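Long-range contact in dipeptide Epimerase (Enterococcus faecalis, PDB 3KUM), which belongs to the mandelate racemase/muconate lactonizing enzyme family of the enolase superfamily and binds a magnesium ion in its barrel domain: residues A[159-164]-A[189-194]. Sequence-based numbering, arbitrary orientation.
With MG (magnesium ion), chain K; TYR (tyrosine), chain J; ARG (arginine), chain I.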
ATOM      1  N   LYS A 159      15.108  23.329   6.970  1.00 42.33           N
ATOM      2  CA  LYS A 159      14.303  23.538   5.774  1.00 43.53           C
ATOM      3  C   LYS A 159      14.232  25.053   5.606  1.00 44.04           C
ATOM      4  O   LYS A 159      13.823  25.762   6.523  1.00 43.76           O
ATOM      5  CB  LYS A 159      12.898  22.947   5.952  1.00 43.00           C
ATOM      6  CG  LYS A 159      12.011  23.109   4.722  1.00 42.99           C
ATOM      7  CD  LYS A 159      10.748  22.253   4.797  1.00 43.94           C
ATOM      8  CE  LYS A 159       9.914  22.416   3.534  1.00 43.77           C
ATOM      9  NZ  LYS A 159       8.735  21.509   3.492  1.00 42.97           N
ATOM     10  N   ILE A 160      14.635  25.540   4.436  1.00 44.77           N
ATOM     11  CA  ILE A 160      14.661  26.973   4.163  1.00 44.71           C
ATOM     12  C   ILE A 160      13.675  27.431   3.102  1.00 43.49           C
ATOM     13  O   ILE A 160      13.723  26.983   1.960  1.00 42.87           O
ATOM     14  CB  ILE A 160      16.078  27.416   3.721  1.00 46.66           C
ATOM     15  CG1 ILE A 160      17.093  27.041   4.805  1.00 47.06           C
ATOM     16  CG2 ILE A 160      16.097  28.921   3.446  1.00 44.37           C
ATOM     17  CD1 ILE A 160      18.540  27.206   4.370  1.00 51.16           C
ATOM     18  N   LYS A 161      12.791  28.348   3.482  1.00 43.14           N
ATOM     19  CA  LYS A 161      11.806  28.881   2.551  1.00 44.02           C
ATOM     20  C   LYS A 161      12.396  30.034   1.739  1.00 44.33           C
ATOM     21  O   LYS A 161      13.170  30.838   2.255  1.00 43.92           O
ATOM     22  CB  LYS A 161      10.567  29.372   3.311  1.00 45.23           C
ATOM     23  CG  LYS A 161       9.752  28.270   3.990  1.00 45.46           C
ATOM     24  CD  LYS A 161       8.957  27.458   2.977  1.00 45.48           C
ATOM     25  CE  LYS A 161       8.123  26.384   3.658  1.00 47.04           C
ATOM     26  NZ  LYS A 161       7.323  25.590   2.683  1.00 47.96           N
ATOM     27  N   VAL A 162      12.025  30.097   0.465  1.00 44.24           N
ATOM     28  CA  VAL A 162      12.482  31.146  -0.433  1.00 46.60           C
ATOM     29  C   VAL A 162      11.366  31.349  -1.442  1.00 48.65           C
ATOM     30  O   VAL A 162      10.454  30.527  -1.528  1.00 49.74           O
ATOM     31  CB  VAL A 162      13.775  30.739  -1.187  1.00 46.54           C
ATOM     32  CG1 VAL A 162      14.899  30.460  -0.198  1.00 45.35           C
ATOM     33  CG2 VAL A 162      13.515  29.520  -2.056  1.00 46.26           C
ATOM     34  N   GLY A 163      11.426  32.435  -2.201  1.00 50.11           N
ATOM     35  CA  GLY A 163      10.391  32.679  -3.185  1.00 53.10           C
ATOM     36  C   GLY A 163      10.009  34.126  -3.436  1.00 54.46           C
ATOM     37  O   GLY A 163       8.960  34.383  -4.026  1.00 55.58           O
ATOM     38  N   THR A 164      10.835  35.072  -2.997  1.00 56.24           N
ATOM     39  CA  THR A 164      10.547  36.493  -3.222  1.00 57.49           C
ATOM     40  C   THR A 164      11.206  36.950  -4.522  1.00 59.30           C
ATOM     41  O   THR A 164      10.726  37.867  -5.193  1.00 59.23           O
ATOM     42  CB  THR A 164      11.081  37.373  -2.077  1.00 56.57           C
ATOM     43  OG1 THR A 164      12.504  37.240  -1.992  1.00 56.21           O
ATOM     44  CG2 THR A 164      10.452  36.963  -0.759  1.00 56.05           C
ATOM     45  N   ASP A 189      12.783  25.210  -0.065  1.00 40.43           N
ATOM     46  CA  ASP A 189      11.392  25.103  -0.483  1.00 39.65           C
ATOM     47  C   ASP A 189      10.978  26.454  -1.067  1.00 38.06           C
ATOM     48  O   ASP A 189      10.905  27.444  -0.343  1.00 37.77           O
ATOM     49  CB  ASP A 189      10.510  24.777   0.724  1.00 40.36           C
ATOM     50  CG  ASP A 189       9.116  24.333   0.328  1.00 40.44           C
ATOM     51  OD1 ASP A 189       8.677  24.675  -0.790  1.00 40.04           O
ATOM     52  OD2 ASP A 189       8.460  23.649   1.142  1.00 39.01           O
ATOM     53  N   ALA A 190      10.703  26.495  -2.367  1.00 37.29           N
ATOM     54  CA  ALA A 190      10.316  27.742  -3.023  1.00 39.17           C
ATOM     55  C   ALA A 190       8.812  27.890  -3.253  1.00 39.01           C
ATOM     56  O   ALA A 190       8.366  28.819  -3.928  1.00 39.79           O
ATOM     57  CB  ALA A 190      11.052  27.871  -4.355  1.00 41.40           C
ATOM     58  N   ASN A 191       8.033  26.979  -2.687  1.00 38.57           N
ATOM     59  CA  ASN A 191       6.586  27.003  -2.855  1.00 38.26           C
ATOM     60  C   ASN A 191       6.085  27.570  -4.183  1.00 36.59           C
ATOM     61  O   ASN A 191       5.362  28.566  -4.211  1.00 37.88           O
ATOM     62  CB  ASN A 191       5.923  27.742  -1.692  1.00 38.55           C
ATOM     63  CG  ASN A 191       5.894  26.909  -0.422  1.00 40.83           C
ATOM     64  OD1 ASN A 191       6.676  27.134   0.505  1.00 40.66           O
ATOM     65  ND2 ASN A 191       4.995  25.923  -0.380  1.00 39.40           N
ATOM     66  N   GLN A 192       6.488  26.925  -5.274  1.00 35.80           N
ATOM     67  CA  GLN A 192       6.073  27.290  -6.632  1.00 36.32           C
ATOM     68  C   GLN A 192       6.476  28.682  -7.118  1.00 37.82           C
ATOM     69  O   GLN A 192       5.980  29.140  -8.147  1.00 38.58           O
ATOM     70  CB  GLN A 192       4.552  27.172  -6.747  1.00 33.86           C
ATOM     71  CG  GLN A 192       3.960  25.984  -6.021  1.00 34.57           C
ATOM     72  CD  GLN A 192       2.450  26.009  -6.025  1.00 33.14           C
ATOM     73  OE1 GLN A 192       1.818  26.022  -7.086  1.00 33.96           O
ATOM     74  NE2 GLN A 192       1.860  26.022  -4.840  1.00 30.16           N
ATOM     75  N   ALA A 193       7.385  29.340  -6.412  1.00 39.28           N
ATOM     76  CA  ALA A 193       7.778  30.704  -6.777  1.00 41.31           C
ATOM     77  C   ALA A 193       8.534  30.967  -8.085  1.00 42.05           C
ATOM     78  O   ALA A 193       8.510  32.099  -8.577  1.00 40.82           O
ATOM     79  CB  ALA A 193       8.545  31.330  -5.612  1.00 41.16           C
ATOM     80  N   TRP A 194       9.184  29.957  -8.667  1.00 41.57           N
ATOM     81  CA  TRP A 194       9.963  30.193  -9.887  1.00 41.26           C
ATOM     82  C   TRP A 194       9.446  29.618 -11.198  1.00 43.75           C
ATOM     83  O   TRP A 194       8.695  28.637 -11.218  1.00 43.45           O
ATOM     84  CB  TRP A 194      11.399  29.685  -9.707  1.00 41.20           C
ATOM     85  CG  TRP A 194      12.074  30.121  -8.440  1.00 40.11           C
ATOM     86  CD1 TRP A 194      12.004  31.349  -7.848  1.00 40.80           C
ATOM     87  CD2 TRP A 194      12.948  29.333  -7.627  1.00 41.69           C
ATOM     88  NE1 TRP A 194      12.781  31.374  -6.711  1.00 41.90           N
ATOM     89  CE2 TRP A 194      13.372  30.148  -6.554  1.00 40.97           C
ATOM     90  CE3 TRP A 194      13.417  28.010  -7.703  1.00 39.81           C
ATOM     91  CZ2 TRP A 194      14.242  29.688  -5.563  1.00 40.68           C
ATOM     92  CZ3 TRP A 194      14.281  27.555  -6.718  1.00 41.12           C
ATOM     93  CH2 TRP A 194      14.685  28.394  -5.660  1.00 41.02           C
TER
HETATM   94 MG    MG K 357       6.760  22.303   0.463  1.00 36.51          MG
HETATM   95  N   TYR J 356       4.441  23.222   5.282  1.00 45.15           N
HETATM   96  CA  TYR J 356       4.142  23.585   3.901  1.00 44.18           C
HETATM   97  C   TYR J 356       5.202  23.113   2.908  1.00 43.88           C
HETATM   98  O   TYR J 356       5.986  22.199   3.252  1.00 41.00           O
HETATM   99  CB  TYR J 356       3.975  25.098   3.791  1.00 43.75           C
HETATM  100  CG  TYR J 356       2.805  25.640   4.575  1.00 43.83           C
HETATM  101  CD1 TYR J 356       2.902  26.859   5.237  1.00 43.86           C
HETATM  102  CD2 TYR J 356       1.596  24.938   4.652  1.00 44.06           C
HETATM  103  CE1 TYR J 356       1.835  27.375   5.955  1.00 42.71           C
HETATM  104  CE2 TYR J 356       0.515  25.444   5.376  1.00 42.66           C
HETATM  105  CZ  TYR J 356       0.647  26.667   6.027  1.00 43.35           C
HETATM  106  OH  TYR J 356      -0.385  27.187   6.773  1.00 41.59           O
HETATM  107  OXT TYR J 356       5.211  23.664   1.782  1.00 45.53           O
HETATM  108  N   ARG I 355       7.219  22.742   7.567  1.00 46.95           N
HETATM  109  CA  ARG I 355       5.784  23.071   7.291  1.00 47.08           C
HETATM  110  C   ARG I 355       5.616  23.498   5.839  1.00 46.26           C
HETATM  111  O   ARG I 355       6.531  24.071   5.239  1.00 45.12           O
HETATM  112  CB  ARG I 355       5.319  24.213   8.195  1.00 48.72           C
HETATM  113  CG  ARG I 355       5.736  24.077   9.633  1.00 49.37           C
HETATM  114  CD  ARG I 355       5.692  25.429  10.303  1.00 52.32           C
HETATM  115  NE  ARG I 355       6.491  25.460  11.520  1.00 55.98           N
HETATM  116  CZ  ARG I 355       6.876  26.578  12.125  1.00 56.83           C
HETATM  117  NH1 ARG I 355       6.534  27.757  11.621  1.00 56.06           N
HETATM  118  NH2 ARG I 355       7.600  26.518  13.234  1.00 59.03           N
HETATM  119  O   HOH W   1       8.312  29.444   0.316  1.00 37.19           O
HETATM  120  O   HOH W   2       6.553  23.112  -1.429  1.00 44.35           O
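At the magnesium site of the barrel domain, Lys161 and Asp189 form a parallel bridge at the C-terminal ends of strands 157-161 and 185-189, their side chains running along each other. Two backbone bonds fix that register: Asp189 N gives to Ile160 O (2.9 Å) and Val162 N to Asp189 O (3.0 Å). Asp189 OD2 binds the metal at 2.3 Å, with Glu215 and Asp240 as further protein ligands. Lys161 NZ meets the same oxygen at 2.7 Å from above the carboxylate plane, a salt bridge, and donates a hydrogen bond to a lone pair of Asn191 OD1, in the plane of the amide, also at 2.7 Å. A bend at chi2 (-74°) turns the lysine chain toward both acceptors. The spacing of Lys159 and Lys161 matches the Lys-x-Lys motif at the end of the second barrel strand in this family: Lys159, its chain fully stretched past CG, hydrogen-bonds through NZ to O of the bound tyrosine, whose OXT coordinates the magnesium and accepts from Asn191 ND2. An Asx turn, Asn191 N to Asp189 OD1 with an N-H...O angle of 161°, ties the metal ligand to the loop that follows it in the chain. Farther from the metal, Val162 CG2 packs 3.6 Å from Trp194 CZ2, while Ala193 CB presses unusually close to Gly163 CA, at 3.3 Å.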